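Local atomic coordinates of putative Nitroreductase (Anabaena variabilis ATCC 29413, PDB entry 3EO7), a protein that binds flavin mononucleotide and probably works as an FMN-dependent oxidoreductase of the nitroreductase family. Residues I165-F170 and D220-D225; G211-E216 and E229-V234; C387-L392 and A431-F436. All coordinates share one frame; numbering follows the deposited sequence. Where two conformers were deposited one is given.

Contact 1: I165-F170 and D220-D225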
loop_
_atom_site.group_PDB
_atom_site.type_symbol
_atom_site.label_atom_id
_atom_site.label_comp_id
_atom_site.label_asym_id
_atom_site.label_seq_id
_atom_site.Cartn_x
_atom_site.Cartn_y
_atom_site.Cartn_z
ATOM N N ILE A 165 10.685 -1.790 9.427
ATOM C CA ILE A 165 11.187 -1.318 8.154
ATOM C C ILE A 165 10.633 -2.296 7.134
ATOM O O ILE A 165 10.728 -3.527 7.320
ATOM C CB ILE A 165 12.724 -1.216 8.073
ATOM C CG1 ILE A 165 13.247 -0.272 9.180
ATOM C CG2 ILE A 165 13.128 -0.771 6.647
ATOM C CD1 ILE A 165 14.796 -0.133 9.195
ATOM N N VAL A 166 10.066 -1.753 6.058
ATOM C CA VAL A 166 9.533 -2.566 4.970
ATOM C C VAL A 166 10.464 -2.405 3.794
ATOM O O VAL A 166 10.745 -1.278 3.356
ATOM C CB VAL A 166 8.114 -2.193 4.525
ATOM C CG1 VAL A 166 7.616 -3.173 3.418
ATOM C CG2 VAL A 166 7.174 -2.238 5.701
ATOM N N THR A 167 10.958 -3.537 3.307
ATOM C CA THR A 167 11.780 -3.546 2.123
ATOM C C THR A 167 11.041 -4.291 1.006
ATOM O O THR A 167 9.998 -4.945 1.252
ATOM C CB THR A 167 13.079 -4.323 2.355
ATOM O OG1 THR A 167 12.780 -5.718 2.530
ATOM C CG2 THR A 167 13.900 -3.764 3.527
ATOM N N ALA A 168 11.605 -4.196 -0.201
ATOM C CA ALA A 168 11.111 -4.913 -1.391
ATOM C C ALA A 168 12.247 -5.791 -1.915
ATOM O O ALA A 168 13.378 -5.291 -2.097
ATOM C CB ALA A 168 10.633 -3.924 -2.522
ATOM N N VAL A 169 11.955 -7.078 -2.136
ATOM C CA VAL A 169 12.884 -8.039 -2.765
ATOM C C VAL A 169 12.425 -8.015 -4.232
ATOM O O VAL A 169 11.386 -8.597 -4.624
ATOM C CB VAL A 169 12.810 -9.446 -2.145
ATOM C CG1 VAL A 169 13.753 -10.367 -2.869
ATOM C CG2 VAL A 169 13.140 -9.394 -0.631
ATOM N N PHE A 170 13.171 -7.275 -5.038
ATOM C CA PHE A 170 12.717 -6.918 -6.380
ATOM C C PHE A 170 12.319 -8.077 -7.267
ATOM O O PHE A 170 11.261 -8.033 -7.909
ATOM C CB PHE A 170 13.781 -6.095 -7.096
ATOM C CG PHE A 170 14.286 -4.924 -6.285
ATOM C CD1 PHE A 170 13.413 -3.914 -5.832
ATOM C CD2 PHE A 170 15.620 -4.827 -5.982
ATOM C CE1 PHE A 170 13.900 -2.855 -5.091
ATOM C CE2 PHE A 170 16.092 -3.764 -5.228
ATOM C CZ PHE A 170 15.224 -2.797 -4.788
ATOM N N ASP A 220 22.301 -0.643 4.311
ATOM C CA ASP A 220 23.502 -1.101 5.006
ATOM C C ASP A 220 23.174 -1.588 6.425
ATOM O O ASP A 220 23.701 -2.623 6.885
ATOM C CB ASP A 220 24.543 0.028 5.080
ATOM C CG ASP A 220 25.257 0.307 3.735
ATOM O OD1 ASP A 220 25.058 -0.430 2.740
ATOM O OD2 ASP A 220 26.044 1.289 3.700
ATOM N N LEU A 221 22.348 -0.810 7.120
ATOM C CA LEU A 221 21.937 -1.071 8.524
ATOM C C LEU A 221 21.267 -2.435 8.649
ATOM O O LEU A 221 21.563 -3.198 9.561
ATOM C CB LEU A 221 21.020 0.082 9.021
ATOM C CG LEU A 221 20.296 -0.087 10.366
ATOM C CD1 LEU A 221 20.069 1.268 11.072
ATOM C CD2 LEU A 221 19.009 -0.773 10.243
ATOM N N LEU A 222 20.416 -2.769 7.681
ATOM C CA LEU A 222 19.741 -4.072 7.628
ATOM C C LEU A 222 20.597 -5.239 7.139
ATOM O O LEU A 222 20.201 -6.400 7.294
ATOM C CB LEU A 222 18.529 -3.989 6.716
ATOM C CG LEU A 222 17.385 -3.135 7.246
ATOM C CD1 LEU A 222 16.294 -3.021 6.147
ATOM C CD2 LEU A 222 16.846 -3.741 8.560
ATOM N N TYR A 223 21.733 -4.899 6.536
ATOM C CA TYR A 223 22.704 -5.848 5.972
ATOM C C TYR A 223 22.122 -6.649 4.803
ATOM O O TYR A 223 22.347 -7.859 4.673
ATOM C CB TYR A 223 23.304 -6.757 7.043
ATOM C CG TYR A 223 24.650 -7.309 6.631
ATOM C CD1 TYR A 223 25.750 -6.463 6.509
ATOM C CD2 TYR A 223 24.825 -8.660 6.355
ATOM C CE1 TYR A 223 26.990 -6.953 6.115
ATOM C CE2 TYR A 223 26.059 -9.156 5.966
ATOM C CZ TYR A 223 27.130 -8.298 5.844
ATOM O OH TYR A 223 28.351 -8.790 5.461
ATOM N N ILE A 224 21.419 -5.940 3.928
ATOM C CA ILE A 224 20.800 -6.530 2.760
ATOM C C ILE A 224 21.557 -6.107 1.489
ATOM O O ILE A 224 22.228 -5.057 1.450
ATOM C CB ILE A 224 19.291 -6.171 2.666
ATOM C CG1 ILE A 224 19.063 -4.664 2.526
ATOM C CG2 ILE A 224 18.564 -6.799 3.850
ATOM C CD1 ILE A 224 17.643 -4.265 2.321
ATOM N N ASP A 225 21.444 -6.916 0.449
ATOM C CA ASP A 225 22.096 -6.637 -0.825
ATOM C C ASP A 225 21.223 -5.645 -1.575
ATOM O O ASP A 225 20.149 -6.005 -2.045
ATOM C CB ASP A 225 22.219 -7.954 -1.610
ATOM C CG ASP A 225 22.804 -7.788 -2.967
ATOM O OD1 ASP A 225 22.946 -6.663 -3.446
ATOM O OD2 ASP A 225 23.088 -8.826 -3.617
#

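Contact 2: G211-E216 and E229-V234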
loop_
_atom_site.group_PDB
_atom_site.type_symbol
_atom_site.label_atom_id
_atom_site.label_comp_id
_atom_site.label_asym_id
_atom_site.label_seq_id
_atom_site.Cartn_x
_atom_site.Cartn_y
_atom_site.Cartn_z
ATOM N N GLY A 211 9.222 8.081 4.796
ATOM C CA GLY A 211 9.621 7.788 3.439
ATOM C C GLY A 211 10.921 8.441 3.026
ATOM O O GLY A 211 11.496 8.035 2.013
ATOM N N GLY A 212 11.305 9.485 3.746
ATOM C CA GLY A 212 12.519 10.255 3.546
ATOM C C GLY A 212 13.675 9.761 4.393
ATOM O O GLY A 212 13.766 10.026 5.593
ATOM N N PHE A 213 14.547 8.980 3.765
ATOM C CA PHE A 213 15.702 8.410 4.456
ATOM C C PHE A 213 16.804 8.145 3.426
ATOM O O PHE A 213 16.528 8.077 2.239
ATOM C CB PHE A 213 15.317 7.112 5.205
ATOM C CG PHE A 213 14.648 6.081 4.331
ATOM C CD1 PHE A 213 15.396 5.290 3.470
ATOM C CD2 PHE A 213 13.285 5.909 4.363
ATOM C CE1 PHE A 213 14.772 4.354 2.656
ATOM C CE2 PHE A 213 12.639 4.980 3.554
ATOM C CZ PHE A 213 13.386 4.190 2.699
ATOM N N ILE A 214 18.022 7.963 3.921
ATOM C CA ILE A 214 19.206 7.682 3.119
ATOM C C ILE A 214 19.193 6.186 2.813
ATOM O O ILE A 214 19.519 5.350 3.664
ATOM C CB ILE A 214 20.525 8.123 3.825
ATOM C CG1 ILE A 214 20.451 9.625 4.182
ATOM C CG2 ILE A 214 21.727 7.813 2.944
ATOM C CD1 ILE A 214 21.586 10.108 5.115
ATOM N N ASP A 215 18.750 5.859 1.602
ATOM C CA ASP A 215 18.601 4.442 1.209
ATOM C C ASP A 215 19.838 3.621 1.489
ATOM O O ASP A 215 19.743 2.543 2.060
ATOM C CB ASP A 215 18.195 4.290 -0.256
ATOM C CG ASP A 215 16.898 5.015 -0.580
ATOM O OD1 ASP A 215 16.906 6.274 -0.603
ATOM O OD2 ASP A 215 15.896 4.321 -0.830
ATOM N N GLU A 216 20.990 4.138 1.073
ATOM C CA GLU A 216 22.258 3.439 1.261
ATOM C C GLU A 216 22.456 3.033 2.733
ATOM O O GLU A 216 22.909 1.923 3.042
ATOM C CB GLU A 216 23.415 4.331 0.795
ATOM C CG GLU A 216 24.780 3.668 0.888
ATOM C CD GLU A 216 25.926 4.559 0.457
ATOM O OE1 GLU A 216 25.745 5.775 0.221
ATOM O OE2 GLU A 216 27.050 4.023 0.390
ATOM N N GLU A 229 17.406 -6.093 -2.858
ATOM C CA GLU A 229 16.394 -5.719 -1.877
ATOM C C GLU A 229 16.654 -4.305 -1.431
ATOM O O GLU A 229 17.795 -3.864 -1.400
ATOM C CB GLU A 229 16.475 -6.683 -0.696
ATOM C CG GLU A 229 15.388 -6.558 0.343
ATOM C CD GLU A 229 15.549 -7.532 1.514
ATOM O OE1 GLU A 229 16.415 -8.489 1.423
ATOM O OE2 GLU A 229 14.829 -7.358 2.544
ATOM N N GLY A 230 15.594 -3.546 -1.185
ATOM C CA GLY A 230 15.788 -2.182 -0.701
ATOM C C GLY A 230 14.639 -1.679 0.140
ATOM O O GLY A 230 13.474 -1.924 -0.156
ATOM N N ALA A 231 14.992 -0.992 1.213
ATOM C CA ALA A 231 14.029 -0.364 2.097
ATOM C C ALA A 231 13.206 0.699 1.355
ATOM O O ALA A 231 13.762 1.512 0.613
ATOM C CB ALA A 231 14.776 0.296 3.261
ATOM N N ILE A 232 11.883 0.671 1.534
ATOM C CA ILE A 232 11.046 1.721 0.956
ATOM C C ILE A 232 10.165 2.462 1.977
ATOM O O ILE A 232 9.565 3.479 1.646
ATOM C CB ILE A 232 10.281 1.280 -0.319
ATOM C CG1 ILE A 232 9.454 0.032 -0.049
ATOM C CG2 ILE A 232 11.292 1.084 -1.483
ATOM C CD1 ILE A 232 8.597 -0.442 -1.253
ATOM N N ALA A 233 10.095 1.958 3.205
ATOM C CA ALA A 233 9.393 2.643 4.271
ATOM C C ALA A 233 9.995 2.255 5.628
ATOM O O ALA A 233 10.251 1.082 5.884
ATOM C CB ALA A 233 7.864 2.343 4.263
ATOM N N VAL A 234 10.210 3.269 6.463
ATOM C CA VAL A 234 10.680 3.149 7.844
ATOM C C VAL A 234 9.511 3.636 8.718
ATOM O O VAL A 234 8.966 4.705 8.480
ATOM C CB VAL A 234 11.984 3.921 8.109
ATOM C CG1 VAL A 234 12.356 3.881 9.611
ATOM C CG2 VAL A 234 13.154 3.343 7.231
HETATM O O HOH W 1 11.026 5.272 0.081
HETATM O O HOH W 2 16.177 1.513 -0.809
#

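Contact 3: C387-L392 and A431-F436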
loop_
_atom_site.group_PDB
_atom_site.type_symbol
_atom_site.label_atom_id
_atom_site.label_comp_id
_atom_site.label_asym_id
_atom_site.label_seq_id
_atom_site.Cartn_x
_atom_site.Cartn_y
_atom_site.Cartn_z
ATOM N N CYS A 387 -21.072 1.627 -12.702
ATOM C CA CYS A 387 -21.880 0.872 -13.640
ATOM C C CYS A 387 -23.113 0.275 -13.021
ATOM O O CYS A 387 -24.089 0.067 -13.726
ATOM C CB CYS A 387 -21.076 -0.260 -14.261
ATOM S SG CYS A 387 -19.673 0.389 -15.208
ATOM N N GLY A 388 -23.062 -0.018 -11.728
ATOM C CA GLY A 388 -24.179 -0.636 -11.026
ATOM C C GLY A 388 -24.298 -0.252 -9.578
ATOM O O GLY A 388 -24.063 -1.062 -8.704
ATOM N N VAL A 389 -24.652 0.999 -9.310
ATOM C CA VAL A 389 -24.855 1.476 -7.958
ATOM C C VAL A 389 -26.264 2.004 -7.933
ATOM O O VAL A 389 -26.600 2.967 -8.644
ATOM C CB VAL A 389 -23.819 2.527 -7.515
ATOM C CG1 VAL A 389 -24.196 3.081 -6.113
ATOM C CG2 VAL A 389 -22.420 1.928 -7.536
ATOM N N GLN A 390 -27.148 1.352 -7.182
ATOM C CA GLN A 390 -28.530 1.816 -7.213
ATOM C C GLN A 390 -28.596 3.228 -6.665
ATOM O O GLN A 390 -27.910 3.593 -5.717
ATOM C CB GLN A 390 -29.527 0.893 -6.519
ATOM C CG GLN A 390 -29.362 0.751 -5.057
ATOM C CD GLN A 390 -30.684 0.430 -4.369
ATOM O OE1 GLN A 390 -31.613 -0.103 -4.986
ATOM N NE2 GLN A 390 -30.766 0.760 -3.093
ATOM N N GLY A 391 -29.396 4.032 -7.340
ATOM C CA GLY A 391 -29.562 5.426 -7.010
ATOM C C GLY A 391 -28.522 6.350 -7.586
ATOM O O GLY A 391 -28.565 7.564 -7.325
ATOM N N LEU A 392 -27.580 5.812 -8.358
ATOM C CA LEU A 392 -26.575 6.632 -8.987
ATOM C C LEU A 392 -26.577 6.321 -10.487
ATOM O O LEU A 392 -26.539 5.147 -10.889
ATOM C CB LEU A 392 -25.200 6.324 -8.365
ATOM C CG LEU A 392 -24.062 7.307 -8.393
ATOM C CD1 LEU A 392 -24.524 8.655 -7.823
ATOM C CD2 LEU A 392 -22.886 6.732 -7.598
ATOM N N ALA A 431 -17.960 -5.393 -12.289
ATOM C CA ALA A 431 -17.926 -4.508 -11.143
ATOM C C ALA A 431 -19.155 -3.569 -11.119
ATOM O O ALA A 431 -19.648 -3.125 -12.170
ATOM C CB ALA A 431 -16.657 -3.658 -11.197
ATOM N N ALA A 432 -19.582 -3.256 -9.910
ATOM C CA ALA A 432 -20.604 -2.255 -9.659
ATOM C C ALA A 432 -19.957 -0.866 -9.807
ATOM O O ALA A 432 -20.585 0.077 -10.292
ATOM C CB ALA A 432 -21.206 -2.442 -8.228
ATOM N N ALA A 433 -18.718 -0.736 -9.330
ATOM C CA ALA A 433 -17.966 0.522 -9.394
ATOM C C ALA A 433 -16.483 0.197 -9.466
ATOM O O ALA A 433 -16.020 -0.823 -8.928
ATOM C CB ALA A 433 -18.243 1.389 -8.177
ATOM N N VAL A 434 -15.748 1.092 -10.094
ATOM C CA VAL A 434 -14.307 0.920 -10.271
ATOM C C VAL A 434 -13.641 2.230 -9.872
ATOM O O VAL A 434 -13.957 3.291 -10.442
ATOM C CB VAL A 434 -13.956 0.514 -11.688
ATOM C CG1 VAL A 434 -12.398 0.360 -11.807
ATOM C CG2 VAL A 434 -14.661 -0.814 -12.103
ATOM N N ILE A 435 -12.781 2.176 -8.861
ATOM C CA ILE A 435 -12.091 3.361 -8.372
ATOM C C ILE A 435 -10.679 3.511 -8.957
ATOM O O ILE A 435 -9.849 2.610 -8.847
ATOM C CB ILE A 435 -12.063 3.347 -6.831
ATOM C CG1 ILE A 435 -13.506 3.329 -6.291
ATOM C CG2 ILE A 435 -11.303 4.550 -6.247
ATOM C CD1 ILE A 435 -13.548 3.261 -4.789
ATOM N N PHE A 436 -10.436 4.660 -9.583
ATOM C CA PHE A 436 -9.165 4.993 -10.205
ATOM C C PHE A 436 -8.425 6.024 -9.366
ATOM O O PHE A 436 -8.961 7.082 -9.077
ATOM C CB PHE A 436 -9.383 5.590 -11.598
ATOM C CG PHE A 436 -9.971 4.624 -12.578
ATOM C CD1 PHE A 436 -11.331 4.358 -12.591
ATOM C CD2 PHE A 436 -9.154 3.928 -13.442
ATOM C CE1 PHE A 436 -11.845 3.395 -13.464
ATOM C CE2 PHE A 436 -9.664 2.985 -14.306
ATOM C CZ PHE A 436 -11.002 2.716 -14.311
#

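Contact 1: I165-F170 and D220-D225
The hydroxyl oxygen of T167 is gripped by one hydrogen bond, to E229 OE2 on the adjacent strand 229-239, and the same carboxylate oxygen is also bound by the hydroxyl of Y112. This bond helps to hold the side-chain rotation of T167. With chi1 at 68°, OG1 sits in the crowded position between the backbone N and the carbonyl carbon, and CG2 is left to meet D220-D225 as a purely apolar tip. That methyl reaches L222 CD1 tip to tip, T167 CG2 and L222 CD1 being 3.6 Å apart, the closest approach of the contact. T167 CG2 also meets I224 CD1, at 4.0 Å. I165, two residues earlier on the same strand face, uses both of its branches on L222. Its CG2 stands 3.9 Å from L222 CD1, while the extended CG1-CD1 arm carries I165 CD1 to 4.2 Å from L222 CD2. The two branches of L222 thus divide the work, CD1 resting against both I165 and T167 and CD2 facing the isoleucine tip. I165 CD1 comes more loosely to L221 CD2, at 4.4 Å. On the other segment the helix ends in a Schellman motif: Y223 has positive phi (64°), and its N bonds back to D220 O at 3.0 Å. The chain then turns so that I224, like L222, points at the strand. Strand 162-169 runs between strands 109-115 and 229-239; V166 and A168 pack on helix 181-202, whereas I165 and L221 are joined by L147 of helix 144-150.

Contact 2: G211-E216 and E229-V234
The F213 side chain makes the tight part of this contact, wedged edge-on against the backbone of strand 229-239. Its chi1 of 54° places CG in the crowded position between backbone N and carbonyl carbon, and the ring tip meets the strand with F213 CZ 3.4 Å from A231 O, which lies in the plane of the ring. F213 CZ also lies 3.7 Å from I232 C. A231 CB packs beside the same rim, 4.1 Å from F213 CE1. Over one face comes a CH-pi contact from V234, whose CG2 stands 4.2 Å from the F213 ring centroid. R451 adds a cation-pi contact to the ring. An alanine in place of F213 would remove the face on which the V234 methyl rests and would probably loosen the packing against the backbone of A231 and I232.

D215 and G211 meet the strand more loosely, through water. One water donates to both D215 OD2 and A231 O, at 2.8 Å from A231 O; the D215 carboxylate is also held by salt bridges to R451 and R454. A second donates to I232 O at 2.8 Å and weakly to G211 O. The segment 211-216 leads through the N-cap residue I214 into helix 215-222, and it lies against a classic beta bulge, in which I232 and A233 both face V166.

Contact 3: C387-L392 and A431-F436
The flat group at the centre of this contact is the carbonyl of A432, which takes two backbone N-H groups from different directions. G388 N lies in the carbonyl plane on a lone pair, 2.9 Å from A432 O, and its bond is nearly straight at 164°. C387 N, also 2.9 Å from A432 O, comes from above the plane, 35° out of it. Two successive amides therefore grip one oxygen, and the chains draw close: G388 CA is 4.2 Å from A432 CA. The methyl of A432 meets the neighbouring carbonyl tightly, with A432 CB 3.2 Å from G388 O. Alongside, V389 CG2 lies 3.8 Å from A432 O and makes a loose apolar contact with A433 CB, 4.3 Å from V389 CG2. On the other side of G388, C387 CB rests 3.8 Å from A431 O. Beyond V389 the chain reverses in a type II turn, closed by the bond from L392 N to V389 O.

A432 and A433 both face L507, forming a classic beta bulge where strand 433-439 begins. That strand runs antiparallel between strands 381-390 and 500-508, while L345 pairs with G388 and Q390. C387 and V434 pack on L418 of helix 415-421, and V389 meets F347 of helix 347-358.

How the contacts relate
From the N terminus, contact 1 opens on strand 162-169 and contact 2 opens at 211-216, before helix 215-222 brings the chain to 220-225 and closes contact 1. Strand 229-239 then closes contact 2, so the two loops cross rather than nest. Both use helix 215-222, contact 2 at its start and contact 1 at its end, and so fix it to neighbouring strands of one antiparallel sheet; their centres are 8 Å apart. Contact 3 follows in series, closing the loop from strand 381-390 to strand 433-439 in the mixed sheet of the second nitroreductase-like region. Its centre is about 40 Å from that of contact 1, across the centre of the chain.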